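Local coordinates for protein ECXA (Escherichia coli, PDB 4L63) that binds a zinc ion and probably acts as a metallopeptidase, cleaving peptide bonds as metzincin-type enzymes do, at residues Ile126-Phe131 with Glu147-Leu152; Glu40-Asn45 with Thr116-Gly121; Asn101-Thr106 with Gly121-Ile126. All coordinates share one frame; numbering follows the deposited sequence.

Contact 1 of 3, residues Ile126-Phe131 with Glu147-Leu152; sequences IVMNNF and EEYIKL
Phe-131 and Tyr-149 both carry CG anti to the backbone N (chi1 -178° and 172°), and from these positions their side chains run past each other in opposite directions. The tyrosine lies near the start of helix 146-165, the long helix that further on presents the zinc ligands His-160 and His-164 in an HExxH sequence, as in metzincins. The phenylalanine opens helix 131-137, behind two overlapping type I turns, Ile-126 to Asn-129 and Met-128 to Phe-131, in the loop between helices 120-126 and 131-137.

The rings form a T-shaped (edge-to-face) pair, their planes standing at 72°. The edge does not point at the middle of the tyrosine ring. Phe-131 CD1 is 3.8 Å from both CG and CD2 of Tyr-149, and its neighbour CE1 comes within 3.9 Å of Tyr-149 CB, which puts the approach over the root of the side chain. The tyrosine edge has a different neighbour: Val-127 O lies near the ring plane, 3.1 Å from Tyr-149 CE2, a close carbon-to-oxygen approach. Met-128 CA flanks the same edge.

Beside the aromatic pair, the side chains of Val-127 and Ile-150 cross at about a right angle. Val-127 CG1 stands between its own backbone N and carbonyl carbon and reaches Ile-150 CG1 at 3.7 Å. Met-128 CG lies loosely against both groups, 4.4 Å from Tyr-149 CD2 and from Ile-150 CG1. Ile-140 and Ile-208 also touch Tyr-149, and Leu-56 of strand 56-59 packs on Ile-150. The contact buries the tyrosine hydroxyl without giving it a polar partner: Tyr-149 OH has Val-127 O no nearer than 3.9 Å.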
loop_
_atom_site.group_PDB
_atom_site.type_symbol
_atom_site.label_atom_id
_atom_site.label_comp_id
_atom_site.label_asym_id
_atom_site.label_seq_id
_atom_site.Cartn_x
_atom_site.Cartn_y
_atom_site.Cartn_z
ATOM N N ILE A 126 -26.714 29.478 -12.938
ATOM C CA ILE A 126 -25.368 29.389 -12.374
ATOM C C ILE A 126 -24.392 28.457 -13.106
ATOM O O ILE A 126 -23.321 28.167 -12.575
ATOM C CB ILE A 126 -25.415 28.930 -10.887
ATOM C CG1 ILE A 126 -25.811 27.455 -10.775
ATOM C CG2 ILE A 126 -26.361 29.801 -10.074
ATOM C CD1 ILE A 126 -25.695 26.891 -9.371
ATOM N N VAL A 127 -24.726 27.997 -14.311
ATOM C CA VAL A 127 -23.848 27.037 -14.990
ATOM C C VAL A 127 -22.550 27.683 -15.486
ATOM O O VAL A 127 -21.518 27.015 -15.576
ATOM C CB VAL A 127 -24.547 26.342 -16.189
ATOM C CG1 VAL A 127 -24.667 27.278 -17.365
ATOM C CG2 VAL A 127 -23.782 25.091 -16.600
ATOM N N MET A 128 -22.589 28.979 -15.791
ATOM C CA MET A 128 -21.410 29.660 -16.318
ATOM C C MET A 128 -20.791 30.616 -15.305
ATOM O O MET A 128 -20.011 31.496 -15.670
ATOM C CB MET A 128 -21.756 30.417 -17.604
ATOM C CG MET A 128 -22.158 29.519 -18.764
ATOM S SD MET A 128 -21.548 30.127 -20.348
ATOM C CE MET A 128 -22.068 31.843 -20.287
ATOM N N ASN A 129 -21.128 30.433 -14.032
ATOM C CA ASN A 129 -20.584 31.268 -12.967
ATOM C C ASN A 129 -19.075 31.123 -12.816
ATOM O O ASN A 129 -18.422 31.970 -12.207
ATOM C CB ASN A 129 -21.267 30.946 -11.640
ATOM C CG ASN A 129 -22.526 31.756 -11.429
ATOM O OD1 ASN A 129 -23.148 32.223 -12.384
ATOM N ND2 ASN A 129 -22.912 31.928 -10.171
ATOM N N ASN A 130 -18.516 30.056 -13.369
ATOM C CA ASN A 130 -17.082 29.854 -13.285
ATOM C C ASN A 130 -16.481 29.685 -14.675
ATOM O O ASN A 130 -15.396 29.129 -14.826
ATOM C CB ASN A 130 -16.783 28.655 -12.389
ATOM C CG ASN A 130 -16.917 28.987 -10.923
ATOM O OD1 ASN A 130 -17.814 28.491 -10.241
ATOM N ND2 ASN A 130 -16.019 29.824 -10.424
ATOM N N PHE A 131 -17.120 30.227 -15.691
ATOM C CA PHE A 131 -16.617 30.038 -17.041
ATOM C C PHE A 131 -15.236 30.599 -17.320
ATOM O O PHE A 131 -14.458 29.968 -18.002
ATOM C CB PHE A 131 -17.596 30.620 -18.037
ATOM C CG PHE A 131 -17.192 30.426 -19.469
ATOM C CD1 PHE A 131 -17.219 29.167 -20.037
ATOM C CD2 PHE A 131 -16.796 31.509 -20.246
ATOM C CE1 PHE A 131 -16.853 28.983 -21.354
ATOM C CE2 PHE A 131 -16.439 31.332 -21.564
ATOM C CZ PHE A 131 -16.472 30.065 -22.121
ATOM N N GLU A 147 -21.531 26.732 -25.251
ATOM C CA GLU A 147 -22.407 25.591 -25.466
ATOM C C GLU A 147 -21.830 24.305 -24.878
ATOM O O GLU A 147 -22.538 23.575 -24.187
ATOM C CB GLU A 147 -22.693 25.403 -26.959
ATOM C CG GLU A 147 -23.155 24.000 -27.325
ATOM C CD GLU A 147 -24.170 23.992 -28.450
ATOM O OE1 GLU A 147 -24.384 25.056 -29.068
ATOM O OE2 GLU A 147 -24.755 22.921 -28.712
ATOM N N GLU A 148 -20.551 24.031 -25.132
ATOM C CA GLU A 148 -19.973 22.760 -24.696
ATOM C C GLU A 148 -19.448 22.768 -23.265
ATOM O O GLU A 148 -19.232 21.706 -22.689
ATOM C CB GLU A 148 -18.860 22.312 -25.645
ATOM C CG GLU A 148 -18.107 23.423 -26.332
ATOM C CD GLU A 148 -17.393 22.936 -27.577
ATOM O OE1 GLU A 148 -18.062 22.336 -28.445
ATOM O OE2 GLU A 148 -16.168 23.146 -27.685
ATOM N N TYR A 149 -19.248 23.947 -22.683
ATOM C CA TYR A 149 -18.925 24.012 -21.262
ATOM C C TYR A 149 -20.169 23.671 -20.442
ATOM O O TYR A 149 -20.067 23.230 -19.296
ATOM C CB TYR A 149 -18.375 25.389 -20.871
ATOM C CG TYR A 149 -18.212 25.572 -19.373
ATOM C CD1 TYR A 149 -17.108 25.048 -18.703
ATOM C CD2 TYR A 149 -19.159 26.270 -18.629
ATOM C CE1 TYR A 149 -16.956 25.209 -17.336
ATOM C CE2 TYR A 149 -19.014 26.437 -17.263
ATOM C CZ TYR A 149 -17.913 25.904 -16.622
ATOM O OH TYR A 149 -17.770 26.071 -15.263
ATOM N N ILE A 150 -21.344 23.865 -21.040
ATOM C CA ILE A 150 -22.605 23.528 -20.386
ATOM C C ILE A 150 -22.897 22.023 -20.513
ATOM O O ILE A 150 -23.449 21.413 -19.592
ATOM C CB ILE A 150 -23.777 24.363 -20.962
ATOM C CG1 ILE A 150 -23.598 25.841 -20.602
ATOM C CG2 ILE A 150 -25.113 23.884 -20.418
ATOM C CD1 ILE A 150 -24.564 26.768 -21.309
ATOM N N LYS A 151 -22.510 21.421 -21.639
ATOM C CA LYS A 151 -22.618 19.966 -21.797
ATOM C C LYS A 151 -21.625 19.244 -20.888
ATOM O O LYS A 151 -21.941 18.199 -20.316
ATOM C CB LYS A 151 -22.391 19.541 -23.255
ATOM C CG LYS A 151 -22.902 20.522 -24.298
ATOM C CD LYS A 151 -22.213 20.326 -25.644
ATOM C CE LYS A 151 -23.147 19.790 -26.707
ATOM N NZ LYS A 151 -22.646 20.147 -28.065
ATOM N N LEU A 152 -20.424 19.803 -20.769
ATOM C CA LEU A 152 -19.402 19.262 -19.880
ATOM C C LEU A 152 -19.929 19.208 -18.453
ATOM O O LEU A 152 -19.862 18.170 -17.792
ATOM C CB LEU A 152 -18.125 20.106 -19.947
ATOM C CG LEU A 152 -17.011 19.760 -18.952
ATOM C CD1 LEU A 152 -16.574 18.317 -19.120
ATOM C CD2 LEU A 152 -15.825 20.706 -19.100
#

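Contact 2 of 3, residues Glu40-Asn45 with Thr116-Gly121; sequences ENITIN and TRIDIG
Ile-42 and Ile-120 form the tight part of this contact, their side chains crossing obliquely. Ile-120 folds its end with chi2 at -61°, and CD1 comes to rest 3.6 Å from Ile-42 CG2 and 3.9 Å from Ile-42 CD1. Ile-42 is extended about chi2 (-174°), and its CD1 continues to Ile-118 CG2 at 4.1 Å, where the two side chains cross at about a right angle. Ile-120 also presses its other branch on the backbone, with CG2 only 3.1 Å from Thr-43 O.

In the metzincin-like fold, strand 115-119 is an inner strand of the mixed five-stranded sheet, and Ile-120 starts the helix that follows it. Asp-119 is the N-cap, its OD1 hydrogen-bonded to Ser-122 N. Strand 41-44 belongs to a separate two-stranded sheet with strand 56-59, so the contact is one of apolar packing, not of strand pairing.

The solvent side is looser. Thr-43 is exposed, and its side chain stays 5.5 Å or more from segment 116-121, resting instead on Thr-57. Ile-44 is buried, but it meets Ile-120 chiefly through its backbone, N to CG2 at 4.2 Å, and directs its side chain to Phe-123 and Leu-154.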
loop_
_atom_site.group_PDB
_atom_site.type_symbol
_atom_site.label_atom_id
_atom_site.label_comp_id
_atom_site.label_asym_id
_atom_site.label_seq_id
_atom_site.Cartn_x
_atom_site.Cartn_y
_atom_site.Cartn_z
ATOM N N GLU A 40 -38.459 14.223 -22.727
ATOM C CA GLU A 40 -37.965 15.507 -23.179
ATOM C C GLU A 40 -36.464 15.538 -23.295
ATOM O O GLU A 40 -35.761 14.881 -22.566
ATOM C CB GLU A 40 -38.364 16.594 -22.194
ATOM N N ASN A 41 -35.996 16.267 -24.285
ATOM C CA ASN A 41 -34.647 16.788 -24.320
ATOM C C ASN A 41 -34.581 17.894 -23.279
ATOM O O ASN A 41 -35.568 18.597 -23.050
ATOM C CB ASN A 41 -34.299 17.322 -25.710
ATOM C CG ASN A 41 -33.840 16.231 -26.659
ATOM O OD1 ASN A 41 -32.767 16.321 -27.258
ATOM N ND2 ASN A 41 -34.650 15.189 -26.798
ATOM N N ILE A 42 -33.429 18.045 -22.642
ATOM C CA ILE A 42 -33.265 19.087 -21.639
ATOM C C ILE A 42 -33.062 20.450 -22.303
ATOM O O ILE A 42 -32.243 20.595 -23.217
ATOM C CB ILE A 42 -32.092 18.767 -20.695
ATOM C CG1 ILE A 42 -32.551 17.817 -19.589
ATOM C CG2 ILE A 42 -31.559 20.021 -20.061
ATOM C CD1 ILE A 42 -31.491 17.557 -18.538
ATOM N N THR A 43 -33.837 21.439 -21.853
ATOM C CA THR A 43 -33.724 22.801 -22.363
ATOM C C THR A 43 -33.148 23.737 -21.291
ATOM O O THR A 43 -33.891 24.361 -20.536
ATOM C CB THR A 43 -35.087 23.351 -22.852
ATOM O OG1 THR A 43 -35.568 22.531 -23.923
ATOM C CG2 THR A 43 -34.918 24.776 -23.388
ATOM N N ILE A 44 -31.818 23.765 -21.213
ATOM C CA ILE A 44 -31.024 24.778 -20.509
ATOM C C ILE A 44 -30.656 25.899 -21.464
ATOM O O ILE A 44 -30.208 25.575 -22.541
ATOM C CB ILE A 44 -29.655 24.222 -20.022
ATOM C CG1 ILE A 44 -29.778 22.859 -19.353
ATOM C CG2 ILE A 44 -28.987 25.209 -19.100
ATOM C CD1 ILE A 44 -28.508 22.054 -19.415
ATOM N N ASN A 45 -30.779 27.180 -21.075
ATOM C CA ASN A 45 -29.915 28.290 -21.611
ATOM C C ASN A 45 -29.753 29.576 -20.782
ATOM O O ASN A 45 -30.694 30.083 -20.181
ATOM C CB ASN A 45 -30.318 28.761 -23.032
ATOM C CG ASN A 45 -31.683 29.344 -23.093
ATOM O OD1 ASN A 45 -32.454 29.204 -22.155
ATOM N ND2 ASN A 45 -32.027 29.941 -24.209
ATOM N N THR A 116 -32.969 10.679 -8.995
ATOM C CA THR A 116 -32.022 11.713 -9.381
ATOM C C THR A 116 -32.731 12.832 -10.130
ATOM O O THR A 116 -33.458 12.582 -11.090
ATOM C CB THR A 116 -30.895 11.151 -10.263
ATOM O OG1 THR A 116 -29.959 10.438 -9.444
ATOM C CG2 THR A 116 -30.169 12.276 -10.982
ATOM N N ARG A 117 -32.522 14.067 -9.688
ATOM C CA ARG A 117 -33.101 15.210 -10.379
ATOM C C ARG A 117 -32.020 16.155 -10.909
ATOM O O ARG A 117 -31.005 16.401 -10.252
ATOM C CB ARG A 117 -34.068 15.961 -9.457
ATOM C CG ARG A 117 -33.417 16.605 -8.253
ATOM C CD ARG A 117 -34.438 17.292 -7.368
ATOM N NE ARG A 117 -33.784 17.969 -6.255
ATOM C CZ ARG A 117 -33.322 19.215 -6.320
ATOM N NH1 ARG A 117 -32.732 19.764 -5.269
ATOM N NH2 ARG A 117 -33.444 19.911 -7.440
ATOM N N ILE A 118 -32.237 16.650 -12.122
ATOM C CA ILE A 118 -31.383 17.668 -12.718
ATOM C C ILE A 118 -32.171 18.961 -12.833
ATOM O O ILE A 118 -33.061 19.083 -13.677
ATOM C CB ILE A 118 -30.865 17.259 -14.116
ATOM C CG1 ILE A 118 -29.930 16.050 -14.017
ATOM C CG2 ILE A 118 -30.157 18.433 -14.790
ATOM C CD1 ILE A 118 -28.656 16.315 -13.257
ATOM N N ASP A 119 -31.864 19.919 -11.968
ATOM C CA ASP A 119 -32.544 21.205 -12.005
ATOM C C ASP A 119 -32.215 21.918 -13.305
ATOM O O ASP A 119 -31.064 21.961 -13.719
ATOM C CB ASP A 119 -32.146 22.066 -10.808
ATOM C CG ASP A 119 -33.146 23.169 -10.534
ATOM O OD1 ASP A 119 -32.980 24.277 -11.086
ATOM O OD2 ASP A 119 -34.101 22.924 -9.769
ATOM N N ILE A 120 -33.232 22.464 -13.959
ATOM C CA ILE A 120 -33.014 23.176 -15.207
ATOM C C ILE A 120 -32.863 24.670 -14.935
ATOM O O ILE A 120 -32.071 25.355 -15.586
ATOM C CB ILE A 120 -34.162 22.932 -16.200
ATOM C CG1 ILE A 120 -34.389 21.430 -16.387
ATOM C CG2 ILE A 120 -33.855 23.581 -17.528
ATOM C CD1 ILE A 120 -33.196 20.700 -16.952
ATOM N N GLY A 121 -33.617 25.164 -13.956
ATOM C CA GLY A 121 -33.551 26.559 -13.553
ATOM C C GLY A 121 -32.220 26.955 -12.936
ATOM O O GLY A 121 -31.747 28.072 -13.144
#

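Contact 3 of 3, residues Asn101-Thr106 with Gly121-Ile126; sequences NSLGST and GSFNRI
Leu-103 and Phe-123 supply the aromatic part of the contact, a CH-pi interaction in which a methyl group lies over a ring face. Leu-103 CD2 lies 3.8 Å from the centroid of the Phe-123 ring and 10° off the ring normal, so it sits almost squarely over the centre. The two side chains cross at about a right angle, and Leu-103 CB is 3.6 Å from Phe-123 CE1, on the outer half of the ring. The backbone adds Leu-103 O, 3.5 Å from the same CE1.

Among the aliphatic contacts, the same methyl serves twice. Leu-103 CD2 approaches Ile-126 CG1 at 3.6 Å and is thus held between the ring and the isoleucine, about one helical turn apart. Ile-126 places CG1 between its backbone N and carbonyl carbon (chi1 71°), and CD1 beyond it rests against Asn-101, 3.9 Å from CA.

Polar contacts gather on Ser-122. Its OG is hydrogen-bonded to Asp-100 N, just ahead of segment 101-106. Ser-122 OG also lies 3.4 Å from Ser-102 O, a weak bond that is not settled, because the proton has another acceptor within reach. Inside the helix, Ser-122 O takes two backbone donors, Arg-125 N and Ile-126 N, the latter at 2.8 Å.

The loop 101-103 leads into strand 104-107, the antiparallel edge strand of the sheet, which in metzincins borders the active-site cleft; here the side chain of Ser-102 is about 8 Å from the zinc ion. Leu-103 bonds through its backbone to Asp-119 of strand 115-119, and Phe-123 continues inward to Ile-118, to Ile-44 of strand 41-44, and to Leu-154 and Thr-157 of helix 146-165.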
loop_
_atom_site.group_PDB
_atom_site.type_symbol
_atom_site.label_atom_id
_atom_site.label_comp_id
_atom_site.label_asym_id
_atom_site.label_seq_id
_atom_site.Cartn_x
_atom_site.Cartn_y
_atom_site.Cartn_z
ATOM N N ASN A 101 -29.511 27.164 -6.545
ATOM C CA ASN A 101 -28.068 27.157 -6.292
ATOM C C ASN A 101 -27.538 25.725 -6.104
ATOM O O ASN A 101 -26.667 25.466 -5.275
ATOM C CB ASN A 101 -27.774 28.049 -5.066
ATOM C CG ASN A 101 -26.294 28.261 -4.807
ATOM O OD1 ASN A 101 -25.485 28.335 -5.734
ATOM N ND2 ASN A 101 -25.934 28.369 -3.530
ATOM N N SER A 102 -28.094 24.800 -6.884
ATOM C CA SER A 102 -27.717 23.390 -6.837
ATOM C C SER A 102 -28.087 22.700 -8.152
ATOM O O SER A 102 -29.260 22.419 -8.404
ATOM C CB SER A 102 -28.394 22.688 -5.655
ATOM O OG SER A 102 -28.415 21.281 -5.827
ATOM N N LEU A 103 -27.080 22.434 -8.981
ATOM C CA LEU A 103 -27.289 21.876 -10.318
ATOM C C LEU A 103 -27.988 20.517 -10.309
ATOM O O LEU A 103 -28.928 20.296 -11.069
ATOM C CB LEU A 103 -25.951 21.758 -11.053
ATOM C CG LEU A 103 -25.204 23.067 -11.322
ATOM C CD1 LEU A 103 -23.926 22.816 -12.113
ATOM C CD2 LEU A 103 -26.110 24.056 -12.053
ATOM N N GLY A 104 -27.525 19.609 -9.457
ATOM C CA GLY A 104 -28.092 18.273 -9.387
ATOM C C GLY A 104 -28.349 17.803 -7.967
ATOM O O GLY A 104 -27.868 18.407 -7.003
ATOM N N SER A 105 -29.101 16.713 -7.842
ATOM C CA SER A 105 -29.501 16.188 -6.539
ATOM C C SER A 105 -30.002 14.743 -6.648
ATOM O O SER A 105 -30.721 14.399 -7.591
ATOM C CB SER A 105 -30.586 17.082 -5.927
ATOM O OG SER A 105 -30.992 16.614 -4.655
ATOM N N THR A 106 -29.631 13.905 -5.681
ATOM C CA THR A 106 -30.040 12.500 -5.686
ATOM C C THR A 106 -30.501 12.028 -4.309
ATOM O O THR A 106 -29.854 12.308 -3.297
ATOM C CB THR A 106 -28.888 11.576 -6.168
ATOM O OG1 THR A 106 -28.621 11.824 -7.553
ATOM C CG2 THR A 106 -29.245 10.106 -5.986
ATOM N N GLY A 121 -33.617 25.164 -13.956
ATOM C CA GLY A 121 -33.551 26.559 -13.553
ATOM C C GLY A 121 -32.220 26.955 -12.936
ATOM O O GLY A 121 -31.747 28.072 -13.144
ATOM N N SER A 122 -31.617 26.046 -12.172
ATOM C CA SER A 122 -30.306 26.301 -11.579
ATOM C C SER A 122 -29.222 26.386 -12.652
ATOM O O SER A 122 -28.348 27.249 -12.585
ATOM C CB SER A 122 -29.946 25.219 -10.553
ATOM O OG SER A 122 -30.581 25.459 -9.309
ATOM N N PHE A 123 -29.283 25.494 -13.637
ATOM C CA PHE A 123 -28.339 25.528 -14.752
ATOM C C PHE A 123 -28.425 26.852 -15.509
ATOM O O PHE A 123 -27.413 27.513 -15.727
ATOM C CB PHE A 123 -28.581 24.354 -15.703
ATOM C CG PHE A 123 -27.774 23.129 -15.367
ATOM C CD1 PHE A 123 -28.274 22.169 -14.509
ATOM C CD2 PHE A 123 -26.508 22.948 -15.900
ATOM C CE1 PHE A 123 -27.535 21.044 -14.191
ATOM C CE2 PHE A 123 -25.762 21.827 -15.585
ATOM C CZ PHE A 123 -26.277 20.874 -14.728
ATOM N N ASN A 124 -29.639 27.244 -15.883
ATOM C CA ASN A 124 -29.867 28.502 -16.594
ATOM C C ASN A 124 -29.274 29.718 -15.882
ATOM O O ASN A 124 -28.940 30.721 -16.514
ATOM C CB ASN A 124 -31.368 28.717 -16.809
ATOM C CG ASN A 124 -31.989 27.648 -17.681
ATOM O OD1 ASN A 124 -31.473 27.330 -18.749
ATOM N ND2 ASN A 124 -33.102 27.082 -17.229
ATOM N N ARG A 125 -29.132 29.608 -14.565
ATOM C CA ARG A 125 -28.674 30.707 -13.723
ATOM C C ARG A 125 -27.184 30.640 -13.389
ATOM O O ARG A 125 -26.467 31.632 -13.541
ATOM C CB ARG A 125 -29.494 30.730 -12.428
ATOM C CG ARG A 125 -29.069 31.759 -11.388
ATOM C CD ARG A 125 -29.226 33.191 -11.872
ATOM N NE ARG A 125 -28.869 34.150 -10.829
ATOM C CZ ARG A 125 -27.635 34.584 -10.590
ATOM N NH1 ARG A 125 -26.615 34.147 -11.320
ATOM N NH2 ARG A 125 -27.420 35.458 -9.615
ATOM N N ILE A 126 -26.714 29.478 -12.938
ATOM C CA ILE A 126 -25.368 29.389 -12.374
ATOM C C ILE A 126 -24.392 28.457 -13.106
ATOM O O ILE A 126 -23.321 28.167 -12.575
ATOM C CB ILE A 126 -25.415 28.930 -10.887
ATOM C CG1 ILE A 126 -25.811 27.455 -10.775
ATOM C CG2 ILE A 126 -26.361 29.801 -10.074
ATOM C CD1 ILE A 126 -25.695 26.891 -9.371
#

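Helix 120-126 connects the three contacts: contacts 2 and 3 share Gly-121 near its start, contacts 1 and 3 share Ile-126, further along. Contact 2 is the most buried and almost wholly aliphatic, while contacts 1 and 3 are partly exposed and each use an aromatic ring, edge-to-face in the first and methyl-over-face in the third. Only contact 3 has a candidate hydrogen bond across its segments, the weak one of Ser-122 OG; the hydroxyl buried in contact 1 has no partner. Contacts 2 and 3 reach neighbouring strands of one sheet, linked by Thr-116 OG1 and Thr-106 OG1. Contact 1 lies away from the zinc site, yet Ile-150 CG2 touches Ile-44 CD1 at 4.0 Å, joining it to contact 2.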